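Long-range contacts in D-mandelate dehydrogenase (Rhodotorula graminis, PDB 2W2L), which probably interconverts D-mandelate and phenylglyoxylate with NAD as cofactor, as a member of the D-isomer specific 2-hydroxyacid dehydrogenase family: residues 169-174 against 190-195; 122-127 against 253-258; 108-113 against 335-340. One frame throughout, in Å; residues are numbered along the deposited sequence.

Contacts 1 and 2 both rest on the seven-stranded parallel sheet that carries NAD, and each touches a different end of the cofactor: 169-174 with 190-195 takes the adenosine ribose and the pyrophosphate, 253-258 the nicotinamide and its ribose. Their centres lie about 14 Å apart and their nearest atoms about 5 Å. Contact 3 sits to one side of the cofactor, where the loop after strand 105-107 meets the C-terminal tail; its centre is about 20 Å from that of contact 1 and 23 Å from that of contact 2. Even so, the Arg110 side chain comes to about 5 Å from NAD. Along the chain, contact 1 is nested within contact 2, and contact 2 within contact 3.

Contact 1 of 3, residues 169-174 against 190-195; sequences VGLGAI and LVYYDV. With NAD (nicotinamide-adenine-dinucleotide), chain K.
Val169 and Tyr193 pair as neighbours on parallel strands, CA to CA 5.3 Å, and Gly170 N then gives a 2.8 Å hydrogen bond to Tyr193 O before the first segment turns off, so that the two run 78° apart. This is the first beta-alpha-beta unit of a Rossmann domain: strand 165-169, the glycine-rich turn Gly170-Leu171-Gly172, helix 173-186 and strand 189-193. Leu171 packs on Tyr192 of the second strand. Its CD2 stands above the middle of the Tyr192 ring, 3.8 Å from the centroid and 6° off the normal, a CH-pi contact, while Leu171 CB lies 3.7 Å from Tyr192 CD1 at the rim. The two side chains cross at about a right angle, and the hydroxyl of Tyr192 goes on to Glu203. Asp194 follows the end of the strand. With CG trans to the backbone N (chi1 -164°), its carboxylate swings toward the glycine turn and the adenosine ribose. There OD1 accepts from NAD O2B at 2.8 Å and from NAD O3B at 3.2 Å, and also takes a weak bond from Leu171 N at 3.3 Å. OD2 has a weak bond from Val195 N. Lacking a side chain, Gly172 lets the ribose come close to its CA, and as N-cap residue it starts the helix whose first turn meets the pyrophosphate, Ala173 N giving a weak hydrogen bond to NAD O2A. A carboxylate that holds both ribose hydroxyls would probably disfavour a phosphate there, consistent with NAD rather than NADP as the cofactor.

Contact 2 of 3, residues 122-127 against 253-258; sequences LYLILS and VNTARG. With NAD (nicotinamide-adenine-dinucleotide), chain K; SO4 (sulfate ion), chain L.
Val253 and Thr255 pack on Leu124; four and two residues further along, the guanidinium of Arg257 lies beside the cofactor: NAD O2D lies 3.2 Å above one face, offset toward the rim, and a sulfate sits at its edge. NH1 donates to sulfate O1 at 2.8 Å and NH2 to sulfate O2 at 3.1 Å; NH2 has a salt bridge to Asp92 as well, and Ala89 N also binds the sulfate. The amide of Asn254 is the second flat group. Its OD1 takes Ala256 N from above the carbonyl plane at 2.8 Å, an Asx turn, and its ND2 donates to Arg257 O, slightly out of the amide plane. Both ends of the amide are thus used to bend the chain as it leaves strand 250-254. The contact proper is apolar. Helix 114-130 lies against the end of the strand, with Leu124 CB pressed on Val253 CG1 at 3.5 Å and Ile125 CG1 meeting Val253 CG2 at 4.0 Å. Leu124 points its CG away from the carbonyl carbon (chi1 -68°), and its CD1 reaches the methyl CG2 of Thr255 at 3.6 Å, the two side chains lying alongside and pointing opposite ways. The carbonyl of Thr255 points roughly at right angles to its CG2, and O accepts from NAD N7N at 2.8 Å. The Asx turn bonds the N-H of the same peptide whose carbonyl takes N7N, so it probably steadies that acceptor, while the sulfate, probably from the crystallisation liquor, marks an anion site nearby, consistent with where relatives bind a substrate carboxylate.

Contact 3 of 3, residues 108-113 against 335-340; sequences NSRGAG and LTPAGK
Asn108 and Thr336 join two loops through their backbones and one hydroxyl: Thr336 OG1 donates to Asn108 O, although the modelled 2.4 Å is too short to be trusted in detail, and Asn108 N gives a weak, bent bond to Thr336 O at 3.1 Å. OG1 also bonds to Asn323 of helix 310-329. Asn108 begins an Asx turn, its OD1 accepting from Arg110 N at 3.3 Å, and a type II beta turn from Ser109 to Ala112 then carries the chain to helix 114-130, where Gly113 is the N-cap. The loop thus links strand 105-107 of the five-stranded sheet to a helix that packs on the NAD-binding sheet, and the C-terminal tail lies across it. The Asn108 side chain is turned between its own N and carbonyl carbon (chi1 70°), which suits OD1 to the turn, while ND2 donates to Ala89 O. Farther out, the long side chain of Arg110 folds back toward the tail. Thr336 CG2 lies over one face of the guanidinium, and NH2 comes to 3.7 Å from Thr336 CA. Farther along the tail, Ala338 is hydrogen-bonded through its backbone to Phe106 and turns its CB toward the Asn108 amide. Last, Pro337 CD lies at the edge of the Arg110 guanidinium, near its plane, 4.1 Å from NH2.

Contact 1 of 3, residues 169-174 against 190-195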
loop_
_atom_site.group_PDB
_atom_site.type_symbol
_atom_site.label_atom_id
_atom_site.label_comp_id
_atom_site.label_asym_id
_atom_site.label_seq_id
_atom_site.Cartn_x
_atom_site.Cartn_y
_atom_site.Cartn_z
ATOM N N VAL D 169 -1.086 17.518 6.981
ATOM C CA VAL D 169 -2.045 18.453 7.523
ATOM C C VAL D 169 -2.594 17.815 8.786
ATOM O O VAL D 169 -3.492 16.955 8.739
ATOM C CB VAL D 169 -3.219 18.715 6.500
ATOM C CG1 VAL D 169 -4.330 19.495 7.166
ATOM C CG2 VAL D 169 -2.740 19.491 5.318
ATOM N N GLY D 170 -2.065 18.247 9.925
ATOM C CA GLY D 170 -2.372 17.598 11.224
ATOM C C GLY D 170 -1.272 16.594 11.604
ATOM O O GLY D 170 -0.787 15.812 10.779
ATOM N N LEU D 171 -0.851 16.600 12.857
ATOM C CA LEU D 171 0.142 15.611 13.274
ATOM C C LEU D 171 -0.290 14.948 14.594
ATOM O O LEU D 171 0.535 14.734 15.532
ATOM C CB LEU D 171 1.543 16.233 13.365
ATOM C CG LEU D 171 2.613 15.142 13.408
ATOM C CD1 LEU D 171 2.588 14.303 12.140
ATOM C CD2 LEU D 171 4.048 15.727 13.660
ATOM N N GLY D 172 -1.590 14.632 14.657
ATOM C CA GLY D 172 -2.178 13.816 15.729
ATOM C C GLY D 172 -1.727 12.370 15.677
ATOM O O GLY D 172 -0.868 11.990 14.855
ATOM N N ALA D 173 -2.343 11.552 16.523
ATOM C CA ALA D 173 -1.998 10.150 16.662
ATOM C C ALA D 173 -1.968 9.289 15.385
ATOM O O ALA D 173 -1.003 8.551 15.215
ATOM C CB ALA D 173 -2.845 9.485 17.746
ATOM N N ILE D 174 -2.995 9.351 14.522
ATOM C CA ILE D 174 -3.032 8.529 13.296
ATOM C C ILE D 174 -2.019 9.081 12.303
ATOM O O ILE D 174 -1.363 8.323 11.586
ATOM C CB ILE D 174 -4.414 8.549 12.603
ATOM C CG1 ILE D 174 -5.492 7.949 13.496
ATOM C CG2 ILE D 174 -4.417 7.833 11.281
ATOM C CD1 ILE D 174 -6.897 8.143 12.879
ATOM N N LEU D 190 9.365 14.513 5.863
ATOM C CA LEU D 190 8.154 15.092 6.485
ATOM C C LEU D 190 8.175 16.609 6.770
ATOM O O LEU D 190 9.076 17.130 7.439
ATOM C CB LEU D 190 7.711 14.304 7.746
ATOM C CG LEU D 190 6.431 14.729 8.508
ATOM C CD1 LEU D 190 5.192 14.247 7.839
ATOM C CD2 LEU D 190 6.412 14.249 9.930
ATOM N N VAL D 191 7.154 17.310 6.261
ATOM C CA VAL D 191 6.846 18.632 6.766
ATOM C C VAL D 191 5.425 18.611 7.189
ATOM O O VAL D 191 4.606 17.936 6.557
ATOM C CB VAL D 191 7.189 19.770 5.786
ATOM C CG1 VAL D 191 8.313 19.336 4.907
ATOM C CG2 VAL D 191 5.995 20.254 4.981
ATOM N N TYR D 192 5.123 19.300 8.275
ATOM C CA TYR D 192 3.769 19.276 8.762
ATOM C C TYR D 192 3.297 20.630 9.188
ATOM O O TYR D 192 4.106 21.479 9.618
ATOM C CB TYR D 192 3.585 18.291 9.917
ATOM C CG TYR D 192 4.161 18.771 11.211
ATOM C CD1 TYR D 192 3.340 19.270 12.238
ATOM C CD2 TYR D 192 5.533 18.734 11.428
ATOM C CE1 TYR D 192 3.889 19.735 13.458
ATOM C CE2 TYR D 192 6.091 19.184 12.640
ATOM C CZ TYR D 192 5.277 19.679 13.646
ATOM O OH TYR D 192 5.886 20.090 14.826
ATOM N N TYR D 193 1.978 20.821 9.046
ATOM C CA TYR D 193 1.319 21.914 9.703
ATOM C C TYR D 193 0.381 21.395 10.777
ATOM O O TYR D 193 -0.375 20.458 10.530
ATOM C CB TYR D 193 0.578 22.843 8.718
ATOM C CG TYR D 193 -0.444 23.686 9.476
ATOM C CD1 TYR D 193 -0.072 24.886 10.114
ATOM C CD2 TYR D 193 -1.762 23.225 9.633
ATOM C CE1 TYR D 193 -0.996 25.626 10.827
ATOM C CE2 TYR D 193 -2.673 23.942 10.356
ATOM C CZ TYR D 193 -2.285 25.143 10.957
ATOM O OH TYR D 193 -3.251 25.834 11.675
ATOM N N ASP D 194 0.386 22.006 11.959
ATOM C CA ASP D 194 -0.591 21.630 12.991
ATOM C C ASP D 194 -0.829 22.688 14.055
ATOM O O ASP D 194 0.065 23.473 14.409
ATOM C CB ASP D 194 -0.199 20.324 13.685
ATOM C CG ASP D 194 -1.369 19.693 14.486
ATOM O OD1 ASP D 194 -1.085 18.832 15.344
ATOM O OD2 ASP D 194 -2.570 20.051 14.263
ATOM N N VAL D 195 -2.033 22.666 14.612
ATOM C CA VAL D 195 -2.416 23.667 15.593
ATOM C C VAL D 195 -1.397 23.735 16.731
ATOM O O VAL D 195 -1.261 24.766 17.361
ATOM C CB VAL D 195 -3.839 23.439 16.129
ATOM C CG1 VAL D 195 -4.869 23.270 14.957
ATOM C CG2 VAL D 195 -3.877 22.228 17.088
HETATM P PA NAD K . -5.867 13.016 17.306
HETATM O O1A NAD K . -7.116 12.899 18.098
HETATM O O2A NAD K . -4.710 13.115 18.278
HETATM O O5B NAD K . -6.033 14.184 16.201
HETATM C C5B NAD K . -6.085 15.569 16.479
HETATM C C4B NAD K . -4.768 16.205 16.007
HETATM O O4B NAD K . -4.951 17.156 14.968
HETATM C C3B NAD K . -4.048 16.914 17.150
HETATM O O3B NAD K . -2.662 16.665 17.111
HETATM C C2B NAD K . -4.274 18.375 16.878
HETATM O O2B NAD K . -3.131 19.096 17.278
HETATM C C1B NAD K . -4.579 18.455 15.386
HETATM N N9A NAD K . -5.741 19.337 15.160
HETATM C C8A NAD K . -6.788 19.500 16.052
HETATM N N7A NAD K . -7.675 20.376 15.529
HETATM C C5A NAD K . -7.222 20.768 14.310
HETATM C C6A NAD K . -7.758 21.653 13.386
HETATM N N6A NAD K . -8.757 22.455 13.771
HETATM N N1A NAD K . -7.065 21.896 12.215
HETATM C C2A NAD K . -5.855 21.260 11.969
HETATM N N3A NAD K . -5.326 20.380 12.903
HETATM C C4A NAD K . -6.002 20.135 14.060
HETATM O O3 NAD K . -5.714 11.811 16.239
HETATM P PN NAD K . -6.882 11.262 15.235
HETATM O O1N NAD K . -6.396 9.901 14.979
HETATM O O2N NAD K . -8.246 11.412 15.823
HETATM O O5D NAD K . -6.864 12.077 13.833
HETATM C C5D NAD K . -7.971 12.875 13.453
HETATM C C4D NAD K . -8.705 12.416 12.192
HETATM O O4D NAD K . -8.650 11.011 11.925
HETATM C C3D NAD K . -10.181 12.752 12.357
HETATM O O3D NAD K . -10.721 13.496 11.284
HETATM C C2D NAD K . -10.867 11.413 12.320
HETATM O O2D NAD K . -12.218 11.526 11.900
HETATM C C1D NAD K . -9.928 10.618 11.413
HETATM N N1N NAD K . -10.295 9.168 11.394
HETATM C C2N NAD K . -10.465 8.512 10.195
HETATM C C3N NAD K . -10.820 7.145 10.157
HETATM C C7N NAD K . -11.092 6.422 8.855
HETATM O O7N NAD K . -12.007 5.338 8.893
HETATM N N7N NAD K . -10.493 6.805 7.711
HETATM C C4N NAD K . -11.036 6.459 11.354
HETATM C C5N NAD K . -10.884 7.128 12.566
HETATM C C6N NAD K . -10.519 8.480 12.574
#

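Contact 2 of 3, residues 122-127 against 253-258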
loop_
_atom_site.group_PDB
_atom_site.type_symbol
_atom_site.label_atom_id
_atom_site.label_comp_id
_atom_site.label_asym_id
_atom_site.label_seq_id
_atom_site.Cartn_x
_atom_site.Cartn_y
_atom_site.Cartn_z
ATOM N N LEU D 122 -1.294 4.752 4.325
ATOM C CA LEU D 122 -0.096 4.265 3.637
ATOM C C LEU D 122 -0.450 3.570 2.303
ATOM O O LEU D 122 0.279 3.706 1.324
ATOM C CB LEU D 122 0.757 3.348 4.530
ATOM C CG LEU D 122 2.235 3.218 4.130
ATOM C CD1 LEU D 122 3.057 4.462 4.451
ATOM C CD2 LEU D 122 2.877 2.005 4.752
ATOM N N TYR D 123 -1.589 2.894 2.244
ATOM C CA TYR D 123 -2.010 2.263 1.033
ATOM C C TYR D 123 -2.326 3.271 -0.063
ATOM O O TYR D 123 -2.020 3.055 -1.245
ATOM C CB TYR D 123 -3.260 1.484 1.347
ATOM C CG TYR D 123 -4.025 0.977 0.183
ATOM C CD1 TYR D 123 -3.696 -0.232 -0.394
ATOM C CD2 TYR D 123 -5.130 1.670 -0.294
ATOM C CE1 TYR D 123 -4.422 -0.745 -1.473
ATOM C CE2 TYR D 123 -5.867 1.177 -1.370
ATOM C CZ TYR D 123 -5.499 -0.033 -1.940
ATOM O OH TYR D 123 -6.214 -0.543 -2.959
ATOM N N LEU D 124 -2.959 4.363 0.354
ATOM C CA LEU D 124 -3.354 5.475 -0.520
ATOM C C LEU D 124 -2.176 6.192 -1.095
ATOM O O LEU D 124 -2.182 6.575 -2.288
ATOM C CB LEU D 124 -4.214 6.452 0.262
ATOM C CG LEU D 124 -5.564 5.835 0.632
ATOM C CD1 LEU D 124 -6.346 6.747 1.554
ATOM C CD2 LEU D 124 -6.407 5.496 -0.626
ATOM N N ILE D 125 -1.149 6.359 -0.272
ATOM C CA ILE D 125 0.028 7.111 -0.679
ATOM C C ILE D 125 0.763 6.301 -1.711
ATOM O O ILE D 125 1.201 6.836 -2.768
ATOM C CB ILE D 125 0.940 7.410 0.520
ATOM C CG1 ILE D 125 0.219 8.369 1.473
ATOM C CG2 ILE D 125 2.285 7.979 0.091
ATOM C CD1 ILE D 125 0.948 8.545 2.781
ATOM N N LEU D 126 0.869 5.005 -1.423
ATOM C CA LEU D 126 1.397 4.051 -2.409
ATOM C C LEU D 126 0.582 4.150 -3.678
ATOM O O LEU D 126 1.108 4.138 -4.759
ATOM C CB LEU D 126 1.454 2.598 -1.882
ATOM C CG LEU D 126 2.518 2.432 -0.761
ATOM C CD1 LEU D 126 2.395 1.118 0.031
ATOM C CD2 LEU D 126 3.928 2.585 -1.307
ATOM N N SER D 127 -0.702 4.318 -3.546
ATOM C CA SER D 127 -1.522 4.143 -4.692
ATOM C C SER D 127 -1.385 5.346 -5.616
ATOM O O SER D 127 -1.260 5.170 -6.821
ATOM C CB SER D 127 -2.972 3.904 -4.289
ATOM O OG SER D 127 -3.751 3.987 -5.436
ATOM N N VAL D 253 -3.986 12.687 -0.330
ATOM C CA VAL D 253 -4.811 11.625 0.241
ATOM C C VAL D 253 -5.608 12.143 1.427
ATOM O O VAL D 253 -5.133 13.016 2.187
ATOM C CB VAL D 253 -3.972 10.353 0.648
ATOM C CG1 VAL D 253 -3.238 9.739 -0.606
ATOM C CG2 VAL D 253 -3.016 10.636 1.898
ATOM N N ASN D 254 -6.812 11.605 1.577
ATOM C CA ASN D 254 -7.696 11.923 2.696
ATOM C C ASN D 254 -8.231 10.704 3.441
ATOM O O ASN D 254 -8.897 9.855 2.870
ATOM C CB ASN D 254 -8.888 12.764 2.255
ATOM C CG ASN D 254 -9.601 13.426 3.457
ATOM O OD1 ASN D 254 -9.138 13.306 4.611
ATOM N ND2 ASN D 254 -10.708 14.121 3.197
ATOM N N THR D 255 -7.958 10.630 4.736
ATOM C CA THR D 255 -8.538 9.575 5.570
ATOM C C THR D 255 -9.241 10.182 6.758
ATOM O O THR D 255 -9.696 9.464 7.640
ATOM C CB THR D 255 -7.478 8.552 6.076
ATOM O OG1 THR D 255 -6.499 9.227 6.855
ATOM C CG2 THR D 255 -6.781 7.828 4.910
ATOM N N ALA D 256 -9.349 11.505 6.766
ATOM C CA ALA D 256 -9.936 12.244 7.900
ATOM C C ALA D 256 -11.495 12.241 7.812
ATOM O O ALA D 256 -12.146 11.274 8.264
ATOM C CB ALA D 256 -9.313 13.685 8.019
ATOM N N ARG D 257 -12.080 13.294 7.239
ATOM C CA ARG D 257 -13.520 13.316 6.950
ATOM C C ARG D 257 -13.713 13.975 5.612
ATOM O O ARG D 257 -13.016 14.925 5.289
ATOM C CB ARG D 257 -14.344 14.062 8.023
ATOM C CG ARG D 257 -15.484 13.245 8.636
ATOM C CD ARG D 257 -14.898 12.074 9.441
ATOM N NE ARG D 257 -15.692 11.740 10.614
ATOM C CZ ARG D 257 -15.612 10.580 11.262
ATOM N NH1 ARG D 257 -14.782 9.631 10.837
ATOM N NH2 ARG D 257 -16.384 10.354 12.330
ATOM N N GLY D 258 -14.657 13.426 4.838
ATOM C CA GLY D 258 -14.982 13.884 3.504
ATOM C C GLY D 258 -14.921 15.374 3.279
ATOM O O GLY D 258 -14.014 15.850 2.588
HETATM P PA NAD K . -5.867 13.016 17.306
HETATM O O1A NAD K . -7.116 12.899 18.098
HETATM O O2A NAD K . -4.710 13.115 18.278
HETATM O O5B NAD K . -6.033 14.184 16.201
HETATM C C5B NAD K . -6.085 15.569 16.479
HETATM C C4B NAD K . -4.768 16.205 16.007
HETATM O O4B NAD K . -4.951 17.156 14.968
HETATM C C3B NAD K . -4.048 16.914 17.150
HETATM O O3B NAD K . -2.662 16.665 17.111
HETATM C C2B NAD K . -4.274 18.375 16.878
HETATM O O2B NAD K . -3.131 19.096 17.278
HETATM C C1B NAD K . -4.579 18.455 15.386
HETATM N N9A NAD K . -5.741 19.337 15.160
HETATM C C8A NAD K . -6.788 19.500 16.052
HETATM N N7A NAD K . -7.675 20.376 15.529
HETATM C C5A NAD K . -7.222 20.768 14.310
HETATM C C6A NAD K . -7.758 21.653 13.386
HETATM N N6A NAD K . -8.757 22.455 13.771
HETATM N N1A NAD K . -7.065 21.896 12.215
HETATM C C2A NAD K . -5.855 21.260 11.969
HETATM N N3A NAD K . -5.326 20.380 12.903
HETATM C C4A NAD K . -6.002 20.135 14.060
HETATM O O3 NAD K . -5.714 11.811 16.239
HETATM P PN NAD K . -6.882 11.262 15.235
HETATM O O1N NAD K . -6.396 9.901 14.979
HETATM O O2N NAD K . -8.246 11.412 15.823
HETATM O O5D NAD K . -6.864 12.077 13.833
HETATM C C5D NAD K . -7.971 12.875 13.453
HETATM C C4D NAD K . -8.705 12.416 12.192
HETATM O O4D NAD K . -8.650 11.011 11.925
HETATM C C3D NAD K . -10.181 12.752 12.357
HETATM O O3D NAD K . -10.721 13.496 11.284
HETATM C C2D NAD K . -10.867 11.413 12.320
HETATM O O2D NAD K . -12.218 11.526 11.900
HETATM C C1D NAD K . -9.928 10.618 11.413
HETATM N N1N NAD K . -10.295 9.168 11.394
HETATM C C2N NAD K . -10.465 8.512 10.195
HETATM C C3N NAD K . -10.820 7.145 10.157
HETATM C C7N NAD K . -11.092 6.422 8.855
HETATM O O7N NAD K . -12.007 5.338 8.893
HETATM N N7N NAD K . -10.493 6.805 7.711
HETATM C C4N NAD K . -11.036 6.459 11.354
HETATM C C5N NAD K . -10.884 7.128 12.566
HETATM C C6N NAD K . -10.519 8.480 12.574
HETATM S S SO4 L . -14.530 7.045 13.009
HETATM O O1 SO4 L . -13.583 8.155 12.890
HETATM O O2 SO4 L . -15.829 7.525 13.486
HETATM O O3 SO4 L . -14.647 6.359 11.722
HETATM O O4 SO4 L . -14.035 6.143 14.034
#

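Contact 3 of 3, residues 108-113 against 335-340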
loop_
_atom_site.group_PDB
_atom_site.type_symbol
_atom_site.label_atom_id
_atom_site.label_comp_id
_atom_site.label_asym_id
_atom_site.label_seq_id
_atom_site.Cartn_x
_atom_site.Cartn_y
_atom_site.Cartn_z
ATOM N N ASN D 108 -15.796 8.154 23.989
ATOM C CA ASN D 108 -15.603 7.526 22.675
ATOM C C ASN D 108 -14.572 6.395 22.757
ATOM O O ASN D 108 -14.236 5.944 23.851
ATOM C CB ASN D 108 -15.289 8.564 21.582
ATOM C CG ASN D 108 -13.892 9.221 21.725
ATOM O OD1 ASN D 108 -13.066 8.867 22.589
ATOM N ND2 ASN D 108 -13.636 10.204 20.858
ATOM N N SER D 109 -14.074 5.950 21.600
ATOM C CA SER D 109 -13.063 4.901 21.546
ATOM C C SER D 109 -11.791 5.360 20.808
ATOM O O SER D 109 -11.278 4.674 19.890
ATOM C CB SER D 109 -13.689 3.641 20.930
ATOM O OG SER D 109 -14.880 3.299 21.639
ATOM N N ARG D 110 -11.274 6.523 21.221
ATOM C CA ARG D 110 -10.087 7.109 20.607
ATOM C C ARG D 110 -8.889 6.165 20.770
ATOM O O ARG D 110 -8.736 5.503 21.835
ATOM C CB ARG D 110 -9.788 8.478 21.226
ATOM C CG ARG D 110 -8.317 8.931 21.101
ATOM C CD ARG D 110 -8.083 10.239 21.818
ATOM N NE ARG D 110 -8.553 10.151 23.205
ATOM C CZ ARG D 110 -7.870 9.590 24.209
ATOM N NH1 ARG D 110 -6.651 9.062 24.004
ATOM N NH2 ARG D 110 -8.416 9.573 25.428
ATOM N N GLY D 111 -8.085 6.073 19.705
ATOM C CA GLY D 111 -6.931 5.177 19.677
ATOM C C GLY D 111 -7.117 3.810 19.043
ATOM O O GLY D 111 -6.165 3.228 18.508
ATOM N N ALA D 112 -8.329 3.276 19.098
ATOM C CA ALA D 112 -8.584 1.884 18.699
ATOM C C ALA D 112 -8.229 1.577 17.265
ATOM O O ALA D 112 -7.822 0.459 16.975
ATOM C CB ALA D 112 -10.062 1.502 18.942
ATOM N N GLY D 113 -8.458 2.548 16.371
ATOM C CA GLY D 113 -8.209 2.416 14.938
ATOM C C GLY D 113 -6.925 3.056 14.389
ATOM O O GLY D 113 -6.815 3.253 13.195
ATOM N N LEU D 335 -11.552 5.912 30.550
ATOM C CA LEU D 335 -10.259 5.803 29.914
ATOM C C LEU D 335 -10.172 6.693 28.693
ATOM O O LEU D 335 -9.083 7.214 28.408
ATOM C CB LEU D 335 -9.984 4.390 29.470
ATOM C CG LEU D 335 -9.775 3.243 30.438
ATOM C CD1 LEU D 335 -9.991 1.947 29.646
ATOM C CD2 LEU D 335 -8.351 3.300 31.089
ATOM N N THR D 336 -11.279 6.859 27.962
ATOM C CA THR D 336 -11.289 7.658 26.727
ATOM C C THR D 336 -12.455 8.655 26.705
ATOM O O THR D 336 -13.395 8.514 25.870
ATOM C CB THR D 336 -11.389 6.746 25.480
ATOM O OG1 THR D 336 -12.541 5.876 25.587
ATOM C CG2 THR D 336 -10.106 5.894 25.316
ATOM N N PRO D 337 -12.390 9.696 27.580
ATOM C CA PRO D 337 -13.420 10.709 27.787
ATOM C C PRO D 337 -13.503 11.691 26.633
ATOM O O PRO D 337 -12.523 11.915 25.968
ATOM C CB PRO D 337 -12.873 11.506 28.994
ATOM C CG PRO D 337 -11.716 10.752 29.519
ATOM C CD PRO D 337 -11.188 10.002 28.381
ATOM N N ALA D 338 -14.627 12.347 26.426
ATOM C CA ALA D 338 -14.666 13.440 25.451
ATOM C C ALA D 338 -15.707 14.485 25.923
ATOM O O ALA D 338 -16.767 14.113 26.413
ATOM C CB ALA D 338 -14.999 12.909 24.041
ATOM N N GLY D 339 -15.417 15.783 25.817
ATOM C CA GLY D 339 -16.283 16.791 26.489
ATOM C C GLY D 339 -16.104 16.780 28.015
ATOM O O GLY D 339 -15.092 16.282 28.505
ATOM N N LYS D 340 -17.096 17.297 28.749
ATOM C CA LYS D 340 -16.991 17.495 30.197
ATOM C C LYS D 340 -16.823 16.167 30.962
ATOM O O LYS D 340 -17.443 15.129 30.618
ATOM C CB LYS D 340 -18.172 18.334 30.742
#